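Local coordinates for protein N-acetylglucosamine-specific lectin (Saxidomus purpuratus, PDB 6M5M) that binds N-acetylglucosamine and N-acetylgalactosamine as a calcium-containing C-type lectin, at residues I90-N95 and G124-L129; T83-Y88 and N148-C153. All coordinates share one frame; numbering follows the deposited sequence.

Contact 1: I90-N95 and G124-L129; sequences IGARWN and GCLDYL. With NAG (2-acetamido-2-deoxy-beta-D-glucopyranose), chain G.
I90 and L126 meet through the backbone, where strands 87-95 and 125-131 of the C-type lectin fold are antiparallel neighbours; the axes of 92-95 and 125-129 approach to 4.7 Å, with their directions 156° apart. I90 N gives a nearly straight hydrogen bond to L126 O, and L126 N bonds back to A92 O. W94 N reaches G124 O at 3.0 Å, a more bent bond. Between the last two, R93 and C125 form a non-hydrogen-bonded pair. An inverse gamma turn centred on G91 lets the first strand turn a corner.

A92 CB packs on both methyls of L126, 3.7 Å from L126 CD1. I90 CG2 comes to the edge of the Y128 ring, in its plane, 3.5 Å from Y128 CD1; the two side chains cross at about a right angle. The ring's hydroxyl is hydrogen-bonded to D72 and W138. R93 and C125 share a face of the sheet. R93 bends at chi3 (-55°), which sets C125 SG over one face of its guanidinium, toward the rim, 3.5 Å from R93 NE. That sulfur is in a disulfide with C144, and E50 takes R93 NH1 in a salt bridge.

The side chain of D127 leaves its backbone away from I90-N95. Its OD1 accepts a hydrogen bond from N139, which binds N-acetylglucosamine and calcium. D127 OD2 lies unusually close, 2.4 Å, to the sugar's acetamido O7.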
ATOM      1  N   ILE B  90       3.210  -8.396 -16.200  1.00 27.78           N
ATOM      2  CA  ILE B  90       2.927  -8.313 -14.733  1.00 27.08           C
ATOM      3  C   ILE B  90       1.480  -7.859 -14.514  1.00 25.23           C
ATOM      4  O   ILE B  90       0.852  -7.610 -15.510  1.00 30.77           O
ATOM      5  CB  ILE B  90       3.998  -7.541 -13.959  1.00 30.05           C
ATOM      6  CG1 ILE B  90       4.066  -6.072 -14.352  1.00 32.20           C
ATOM      7  CG2 ILE B  90       5.391  -8.142 -14.141  1.00 28.06           C
ATOM      8  CD1 ILE B  90       5.084  -5.297 -13.582  1.00 32.67           C
ATOM      9  N   GLY B  91       0.972  -7.863 -13.277  1.00 26.73           N
ATOM     10  CA  GLY B  91      -0.468  -7.733 -12.968  1.00 30.68           C
ATOM     11  C   GLY B  91      -0.889  -6.275 -12.800  1.00 33.44           C
ATOM     12  O   GLY B  91      -1.457  -5.908 -11.726  1.00 31.73           O
ATOM     13  N   ALA B  92      -0.530  -5.449 -13.781  1.00 35.52           N
ATOM     14  CA  ALA B  92      -0.886  -4.010 -13.798  1.00 34.23           C
ATOM     15  C   ALA B  92      -1.385  -3.626 -15.189  1.00 34.24           C
ATOM     16  O   ALA B  92      -0.815  -4.103 -16.210  1.00 33.96           O
ATOM     17  CB  ALA B  92       0.311  -3.175 -13.403  1.00 34.80           C
ATOM     18  N   ARG B  93      -2.375  -2.735 -15.249  1.00 33.13           N
ATOM     19  CA  ARG B  93      -2.845  -2.163 -16.528  1.00 37.27           C
ATOM     20  C   ARG B  93      -3.584  -0.857 -16.226  1.00 27.20           C
ATOM     21  O   ARG B  93      -3.800  -0.508 -15.044  1.00 32.33           O
ATOM     22  CB  ARG B  93      -3.671  -3.173 -17.336  1.00 40.30           C
ATOM     23  CG  ARG B  93      -5.110  -3.355 -16.891  1.00 43.11           C
ATOM     24  CD  ARG B  93      -5.924  -4.232 -17.855  1.00 46.21           C
ATOM     25  NE  ARG B  93      -5.892  -3.762 -19.233  1.00 48.25           N
ATOM     26  CZ  ARG B  93      -6.454  -4.371 -20.269  1.00 46.13           C
ATOM     27  NH1 ARG B  93      -7.085  -5.523 -20.118  1.00 45.72           N
ATOM     28  NH2 ARG B  93      -6.344  -3.838 -21.469  1.00 50.86           N
ATOM     29  N   TRP B  94      -4.011  -0.225 -17.275  1.00 30.30           N
ATOM     30  CA  TRP B  94      -4.740   1.064 -17.195  1.00 29.08           C
ATOM     31  C   TRP B  94      -6.131   0.755 -16.653  1.00 30.71           C
ATOM     32  O   TRP B  94      -6.706  -0.266 -17.071  1.00 35.71           O
ATOM     33  CB  TRP B  94      -4.802   1.775 -18.528  1.00 32.91           C
ATOM     34  CG  TRP B  94      -5.436   3.135 -18.423  1.00 34.35           C
ATOM     35  CD1 TRP B  94      -6.702   3.460 -18.807  1.00 40.39           C
ATOM     36  CD2 TRP B  94      -4.817   4.358 -17.971  1.00 34.72           C
ATOM     37  NE1 TRP B  94      -6.933   4.783 -18.580  1.00 40.76           N
ATOM     38  CE2 TRP B  94      -5.809   5.359 -18.057  1.00 41.00           C
ATOM     39  CE3 TRP B  94      -3.555   4.699 -17.469  1.00 32.15           C
ATOM     40  CZ2 TRP B  94      -5.543   6.688 -17.727  1.00 38.78           C
ATOM     41  CZ3 TRP B  94      -3.286   6.007 -17.116  1.00 40.67           C
ATOM     42  CH2 TRP B  94      -4.279   6.992 -17.257  1.00 39.00           C
ATOM     43  N   ASN B  95      -6.521   1.505 -15.629  1.00 33.31           N
ATOM     44  CA  ASN B  95      -7.787   1.373 -14.876  1.00 32.72           C
ATOM     45  C   ASN B  95      -8.689   2.524 -15.302  1.00 37.01           C
ATOM     46  O   ASN B  95      -8.259   3.692 -15.118  1.00 38.65           O
ATOM     47  CB  ASN B  95      -7.531   1.440 -13.372  1.00 35.57           C
ATOM     48  CG  ASN B  95      -8.759   1.091 -12.568  1.00 40.59           C
ATOM     49  OD1 ASN B  95      -9.710   1.863 -12.526  1.00 45.13           O
ATOM     50  ND2 ASN B  95      -8.747  -0.079 -11.939  1.00 42.51           N
ATOM     51  N   GLY B 124      -2.258   1.043 -21.628  1.00 32.52           N
ATOM     52  CA  GLY B 124      -2.069  -0.390 -21.905  1.00 37.04           C
ATOM     53  C   GLY B 124      -1.698  -1.176 -20.682  1.00 31.27           C
ATOM     54  O   GLY B 124      -2.190  -0.877 -19.586  1.00 30.39           O
ATOM     55  N   CYS B 125      -0.877  -2.210 -20.894  1.00 35.64           N
ATOM     56  CA  CYS B 125      -0.584  -3.273 -19.917  1.00 33.63           C
ATOM     57  C   CYS B 125       0.905  -3.243 -19.572  1.00 29.01           C
ATOM     58  O   CYS B 125       1.698  -2.930 -20.453  1.00 32.57           O
ATOM     59  CB  CYS B 125      -1.018  -4.606 -20.509  1.00 35.25           C
ATOM     60  SG  CYS B 125      -2.828  -4.699 -20.526  1.00 42.57           S
ATOM     61  N   LEU B 126       1.246  -3.580 -18.323  1.00 29.53           N
ATOM     62  CA  LEU B 126       2.622  -3.457 -17.843  1.00 25.02           C
ATOM     63  C   LEU B 126       3.336  -4.805 -18.004  1.00 29.34           C
ATOM     64  O   LEU B 126       2.696  -5.870 -17.875  1.00 32.52           O
ATOM     65  CB  LEU B 126       2.708  -2.978 -16.399  1.00 27.72           C
ATOM     66  CG  LEU B 126       2.611  -1.465 -16.189  1.00 27.63           C
ATOM     67  CD1 LEU B 126       1.177  -1.046 -16.349  1.00 27.68           C
ATOM     68  CD2 LEU B 126       3.140  -1.141 -14.800  1.00 28.86           C
ATOM     69  N   ASP B 127       4.595  -4.679 -18.321  1.00 32.02           N
ATOM     70  CA  ASP B 127       5.638  -5.723 -18.245  1.00 31.14           C
ATOM     71  C   ASP B 127       6.864  -5.164 -17.530  1.00 32.31           C
ATOM     72  O   ASP B 127       7.000  -3.910 -17.403  1.00 34.92           O
ATOM     73  CB  ASP B 127       5.976  -6.271 -19.632  1.00 28.85           C
ATOM     74  CG  ASP B 127       6.350  -5.341 -20.772  1.00 30.28           C
ATOM     75  OD1 ASP B 127       6.855  -4.194 -20.522  1.00 31.05           O
ATOM     76  OD2 ASP B 127       6.165  -5.792 -21.950  1.00 28.85           O
ATOM     77  N   TYR B 128       7.740  -6.077 -17.119  1.00 32.52           N
ATOM     78  CA  TYR B 128       9.185  -5.809 -16.962  1.00 32.36           C
ATOM     79  C   TYR B 128       9.785  -5.906 -18.352  1.00 31.95           C
ATOM     80  O   TYR B 128       9.485  -6.906 -19.046  1.00 29.73           O
ATOM     81  CB  TYR B 128       9.841  -6.763 -15.960  1.00 33.07           C
ATOM     82  CG  TYR B 128       9.685  -6.349 -14.511  1.00 31.42           C
ATOM     83  CD1 TYR B 128       8.554  -6.688 -13.765  1.00 35.88           C
ATOM     84  CD2 TYR B 128      10.675  -5.583 -13.898  1.00 32.17           C
ATOM     85  CE1 TYR B 128       8.429  -6.285 -12.434  1.00 34.41           C
ATOM     86  CE2 TYR B 128      10.582  -5.200 -12.569  1.00 30.24           C
ATOM     87  CZ  TYR B 128       9.413  -5.490 -11.856  1.00 32.84           C
ATOM     88  OH  TYR B 128       9.306  -5.104 -10.546  1.00 30.49           O
ATOM     89  N   LEU B 129      10.538  -4.862 -18.740  1.00 32.74           N
ATOM     90  CA  LEU B 129      11.211  -4.687 -20.053  1.00 32.30           C
ATOM     91  C   LEU B 129      12.722  -4.529 -19.874  1.00 31.73           C
ATOM     92  O   LEU B 129      13.163  -3.840 -18.931  1.00 34.92           O
ATOM     93  CB  LEU B 129      10.608  -3.442 -20.742  1.00 28.27           C
ATOM     94  CG  LEU B 129      11.193  -3.086 -22.103  1.00 31.93           C
ATOM     95  CD1 LEU B 129      10.830  -4.085 -23.176  1.00 30.39           C
ATOM     96  CD2 LEU B 129      10.805  -1.658 -22.520  1.00 33.37           C
TER
HETATM   97  C1  NAG G 202       9.107  -2.545 -26.762  1.00 40.99           C
HETATM   98  C2  NAG G 202       8.018  -2.829 -25.769  1.00 27.93           C
HETATM   99  C3  NAG G 202       7.270  -1.507 -26.139  1.00 32.16           C
HETATM  100  C4  NAG G 202       8.189  -0.342 -25.907  1.00 33.97           C
HETATM  101  C5  NAG G 202       9.514  -0.543 -26.585  1.00 34.66           C
HETATM  102  C6  NAG G 202      10.478   0.601 -26.357  1.00 26.55           C
HETATM  103  C7  NAG G 202       6.701  -4.623 -24.913  1.00 27.80           C
HETATM  104  C8  NAG G 202       5.800  -5.712 -25.305  1.00 30.14           C
HETATM  105  N2  NAG G 202       7.237  -4.006 -25.948  1.00 30.70           N
HETATM  106  O1  NAG G 202       9.586  -3.229 -27.868  1.00 36.54           O
HETATM  107  O3  NAG G 202       6.176  -1.242 -25.384  1.00 34.68           O
HETATM  108  O4  NAG G 202       7.624   0.831 -26.494  1.00 32.66           O
HETATM  109  O5  NAG G 202      10.058  -1.796 -26.125  1.00 30.92           O
HETATM  110  O6  NAG G 202      10.605   0.884 -24.960  1.00 28.54           O
HETATM  111  O7  NAG G 202       6.925  -4.299 -23.723  1.00 31.14           O

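Contact 2: T83-Y88 and N148-C153; sequences TAKHYY and NGPCIC. With NAG (2-acetamido-2-deoxy-beta-D-glucopyranose), chain G.
In the C-type lectin fold, strand 149-155 belongs to the sheet in which it lies between strands 38-47 and 62-63, and here it meets the start of strand 87-95 from the other sheet. P150 is the central side chain on one partner, Y87 and Y88 on the other. P150 CG lies over one face of the Y88 ring in a CH-pi contact, 3.5 Å from the centroid and 16° off the ring normal. P150 CB adds to this at the CD2-CE2 side of the ring. The same CG also sits 3.2 Å from Y87 O, and the side chain of K85 passes it obliquely. Beside this, Y88 CB rests 4.0 Å from I152 CG1. The backbones come close at Y88 CA and P150 O, a CA-H...O contact of 3.3 Å.

The polar ends of K85 and Y88 both go to E44, by a salt bridge and a hydrogen bond.

Y87 ties the contact to the sugar. With CG between the backbone N and the carbonyl carbon (chi1 60°), the side chain brings its ring to N148 and G149. Y87 OH donates to N148 O at 2.7 Å, approaching from above the carbonyl plane, and this bond probably helps to fix the ring's position. Over one ring face, near its centre, sits the acetamido methyl of N-acetylglucosamine, with Y87 CE2 3.6 Å from the sugar's C8.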
ATOM      1  N   THR B  83      18.660 -14.413 -21.207  1.00 48.78           N
ATOM      2  CA  THR B  83      18.733 -13.394 -22.294  1.00 50.94           C
ATOM      3  C   THR B  83      17.882 -13.787 -23.521  1.00 47.01           C
ATOM      4  O   THR B  83      17.855 -12.979 -24.502  1.00 43.50           O
ATOM      5  CB  THR B  83      20.205 -13.084 -22.617  1.00 55.18           C
ATOM      6  OG1 THR B  83      20.766 -14.256 -23.201  1.00 51.08           O
ATOM      7  CG2 THR B  83      21.034 -12.679 -21.414  1.00 53.04           C
ATOM      8  N   ALA B  84      17.142 -14.904 -23.479  1.00 40.88           N
ATOM      9  CA  ALA B  84      16.185 -15.319 -24.533  1.00 42.95           C
ATOM     10  C   ALA B  84      15.023 -14.322 -24.650  1.00 41.79           C
ATOM     11  O   ALA B  84      14.428 -14.201 -25.734  1.00 42.82           O
ATOM     12  CB  ALA B  84      15.613 -16.668 -24.217  1.00 41.04           C
ATOM     13  N   LYS B  85      14.620 -13.757 -23.525  1.00 37.27           N
ATOM     14  CA  LYS B  85      13.368 -12.963 -23.446  1.00 37.92           C
ATOM     15  C   LYS B  85      13.715 -11.536 -23.003  1.00 30.66           C
ATOM     16  O   LYS B  85      14.594 -11.330 -22.094  1.00 33.46           O
ATOM     17  CB  LYS B  85      12.357 -13.596 -22.477  1.00 36.92           C
ATOM     18  CG  LYS B  85      11.978 -15.056 -22.719  1.00 35.99           C
ATOM     19  CD  LYS B  85      11.465 -15.315 -24.127  1.00 34.84           C
ATOM     20  CE  LYS B  85      11.188 -16.760 -24.506  1.00 37.58           C
ATOM     21  NZ  LYS B  85      10.598 -17.527 -23.397  1.00 37.22           N
ATOM     22  N   HIS B  86      12.988 -10.545 -23.529  1.00 39.57           N
ATOM     23  CA  HIS B  86      13.248  -9.139 -23.121  1.00 36.19           C
ATOM     24  C   HIS B  86      12.020  -8.465 -22.502  1.00 35.65           C
ATOM     25  O   HIS B  86      12.107  -7.275 -22.183  1.00 31.05           O
ATOM     26  CB  HIS B  86      13.847  -8.334 -24.289  1.00 43.56           C
ATOM     27  CG  HIS B  86      12.926  -8.067 -25.433  1.00 44.19           C
ATOM     28  ND1 HIS B  86      12.376  -6.806 -25.673  1.00 41.13           N
ATOM     29  CD2 HIS B  86      12.511  -8.853 -26.449  1.00 43.74           C
ATOM     30  CE1 HIS B  86      11.652  -6.849 -26.772  1.00 37.62           C
ATOM     31  NE2 HIS B  86      11.683  -8.100 -27.243  1.00 43.93           N
ATOM     32  N   TYR B  87      10.914  -9.159 -22.291  1.00 33.73           N
ATOM     33  CA  TYR B  87       9.830  -8.618 -21.454  1.00 33.23           C
ATOM     34  C   TYR B  87       9.045  -9.772 -20.841  1.00 28.79           C
ATOM     35  O   TYR B  87       8.807 -10.771 -21.520  1.00 30.99           O
ATOM     36  CB  TYR B  87       8.983  -7.609 -22.247  1.00 32.70           C
ATOM     37  CG  TYR B  87       8.310  -8.152 -23.475  1.00 33.15           C
ATOM     38  CD1 TYR B  87       7.137  -8.892 -23.377  1.00 29.46           C
ATOM     39  CD2 TYR B  87       8.815  -7.904 -24.742  1.00 32.46           C
ATOM     40  CE1 TYR B  87       6.531  -9.418 -24.500  1.00 31.16           C
ATOM     41  CE2 TYR B  87       8.181  -8.386 -25.884  1.00 32.99           C
ATOM     42  CZ  TYR B  87       7.059  -9.185 -25.753  1.00 33.65           C
ATOM     43  OH  TYR B  87       6.398  -9.660 -26.855  1.00 44.66           O
ATOM     44  N   TYR B  88       8.582  -9.576 -19.608  1.00 29.22           N
ATOM     45  CA  TYR B  88       7.617 -10.471 -18.920  1.00 30.22           C
ATOM     46  C   TYR B  88       6.384  -9.678 -18.422  1.00 30.47           C
ATOM     47  O   TYR B  88       6.539  -8.619 -17.733  1.00 30.75           O
ATOM     48  CB  TYR B  88       8.321 -11.190 -17.768  1.00 31.82           C
ATOM     49  CG  TYR B  88       9.434 -12.162 -18.145  1.00 29.11           C
ATOM     50  CD1 TYR B  88      10.641 -11.730 -18.660  1.00 31.16           C
ATOM     51  CD2 TYR B  88       9.303 -13.518 -17.896  1.00 27.82           C
ATOM     52  CE1 TYR B  88      11.668 -12.624 -18.984  1.00 33.39           C
ATOM     53  CE2 TYR B  88      10.304 -14.423 -18.224  1.00 30.43           C
ATOM     54  CZ  TYR B  88      11.508 -13.986 -18.752  1.00 34.28           C
ATOM     55  OH  TYR B  88      12.458 -14.944 -19.077  1.00 35.61           O
ATOM     56  N   ASN B 148       2.763 -11.255 -27.743  1.00 34.24           N
ATOM     57  CA  ASN B 148       2.930 -12.523 -27.007  1.00 33.33           C
ATOM     58  C   ASN B 148       4.222 -12.496 -26.222  1.00 35.56           C
ATOM     59  O   ASN B 148       5.214 -12.046 -26.756  1.00 37.32           O
ATOM     60  CB  ASN B 148       2.950 -13.720 -27.963  1.00 35.87           C
ATOM     61  CG  ASN B 148       1.588 -13.969 -28.542  1.00 36.76           C
ATOM     62  OD1 ASN B 148       0.597 -13.887 -27.836  1.00 38.79           O
ATOM     63  ND2 ASN B 148       1.537 -14.279 -29.824  1.00 46.33           N
ATOM     64  N   GLY B 149       4.192 -12.951 -24.981  1.00 33.39           N
ATOM     65  CA  GLY B 149       5.397 -13.015 -24.140  1.00 35.13           C
ATOM     66  C   GLY B 149       5.206 -13.911 -22.930  1.00 30.20           C
ATOM     67  O   GLY B 149       4.085 -14.392 -22.669  1.00 34.16           O
ATOM     68  N   PRO B 150       6.295 -14.092 -22.151  1.00 30.16           N
ATOM     69  CA  PRO B 150       6.266 -14.877 -20.921  1.00 33.67           C
ATOM     70  C   PRO B 150       5.701 -13.939 -19.853  1.00 37.21           C
ATOM     71  O   PRO B 150       5.521 -12.750 -20.143  1.00 32.32           O
ATOM     72  CB  PRO B 150       7.758 -15.208 -20.733  1.00 32.82           C
ATOM     73  CG  PRO B 150       8.438 -13.915 -21.211  1.00 30.05           C
ATOM     74  CD  PRO B 150       7.654 -13.619 -22.469  1.00 29.50           C
ATOM     75  N   CYS B 151       5.557 -14.439 -18.644  1.00 30.45           N
ATOM     76  CA  CYS B 151       4.842 -13.724 -17.572  1.00 31.20           C
ATOM     77  C   CYS B 151       5.365 -14.185 -16.218  1.00 37.38           C
ATOM     78  O   CYS B 151       6.160 -15.189 -16.182  1.00 35.98           O
ATOM     79  CB  CYS B 151       3.339 -13.900 -17.728  1.00 25.23           C
ATOM     80  SG  CYS B 151       2.698 -15.572 -17.353  1.00 35.24           S
ATOM     81  N   ILE B 152       4.977 -13.472 -15.165  1.00 33.18           N
ATOM     82  CA  ILE B 152       5.366 -13.851 -13.796  1.00 33.98           C
ATOM     83  C   ILE B 152       4.094 -14.015 -12.977  1.00 38.54           C
ATOM     84  O   ILE B 152       3.410 -13.062 -12.829  1.00 30.79           O
ATOM     85  CB  ILE B 152       6.319 -12.822 -13.192  1.00 32.13           C
ATOM     86  CG1 ILE B 152       7.545 -12.581 -14.064  1.00 34.48           C
ATOM     87  CG2 ILE B 152       6.675 -13.290 -11.804  1.00 33.17           C
ATOM     88  CD1 ILE B 152       8.349 -11.362 -13.665  1.00 34.39           C
ATOM     89  N   CYS B 153       3.752 -15.212 -12.503  1.00 32.36           N
ATOM     90  CA  CYS B 153       2.582 -15.426 -11.605  1.00 30.01           C
ATOM     91  C   CYS B 153       3.081 -15.368 -10.158  1.00 32.32           C
ATOM     92  O   CYS B 153       4.272 -15.698  -9.906  1.00 30.91           O
ATOM     93  CB  CYS B 153       1.859 -16.766 -11.786  1.00 28.28           C
ATOM     94  SG  CYS B 153       1.488 -17.118 -13.510  1.00 36.98           S
TER
HETATM   95  C1  NAG G 202       9.107  -2.545 -26.762  1.00 40.99           C
HETATM   96  C2  NAG G 202       8.018  -2.829 -25.769  1.00 27.93           C
HETATM   97  C3  NAG G 202       7.270  -1.507 -26.139  1.00 32.16           C
HETATM   98  C4  NAG G 202       8.189  -0.342 -25.907  1.00 33.97           C
HETATM   99  C5  NAG G 202       9.514  -0.543 -26.585  1.00 34.66           C
HETATM  100  C6  NAG G 202      10.478   0.601 -26.357  1.00 26.55           C
HETATM  101  C7  NAG G 202       6.701  -4.623 -24.913  1.00 27.80           C
HETATM  102  C8  NAG G 202       5.800  -5.712 -25.305  1.00 30.14           C
HETATM  103  N2  NAG G 202       7.237  -4.006 -25.948  1.00 30.70           N
HETATM  104  O1  NAG G 202       9.586  -3.229 -27.868  1.00 36.54           O
HETATM  105  O3  NAG G 202       6.176  -1.242 -25.384  1.00 34.68           O
HETATM  106  O4  NAG G 202       7.624   0.831 -26.494  1.00 32.66           O
HETATM  107  O5  NAG G 202      10.058  -1.796 -26.125  1.00 30.92           O
HETATM  108  O6  NAG G 202      10.605   0.884 -24.960  1.00 28.54           O
HETATM  109  O7  NAG G 202       6.925  -4.299 -23.723  1.00 31.14           O

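Contacts 1 and 2 have centres 13 Å apart and share strand 87-95. Along the chain, contact 1 lies inside the loop closed by contact 2. They meet directly where the strand pairs with 125-131: Y88 N is 2.9 Å from Y128 O, a probable hydrogen bond, and D127 OD2 packs 3.4 Å from Y87 CB. D127 from contact 1 and Y87 from contact 2 both border the acetamido group of N-acetylglucosamine. K118, H141 and N139 hydrogen-bond the sugar as well. Contact 1 thus belongs to the sheet beside the sugar, while contact 2 joins that sheet to the one containing strand 149-155.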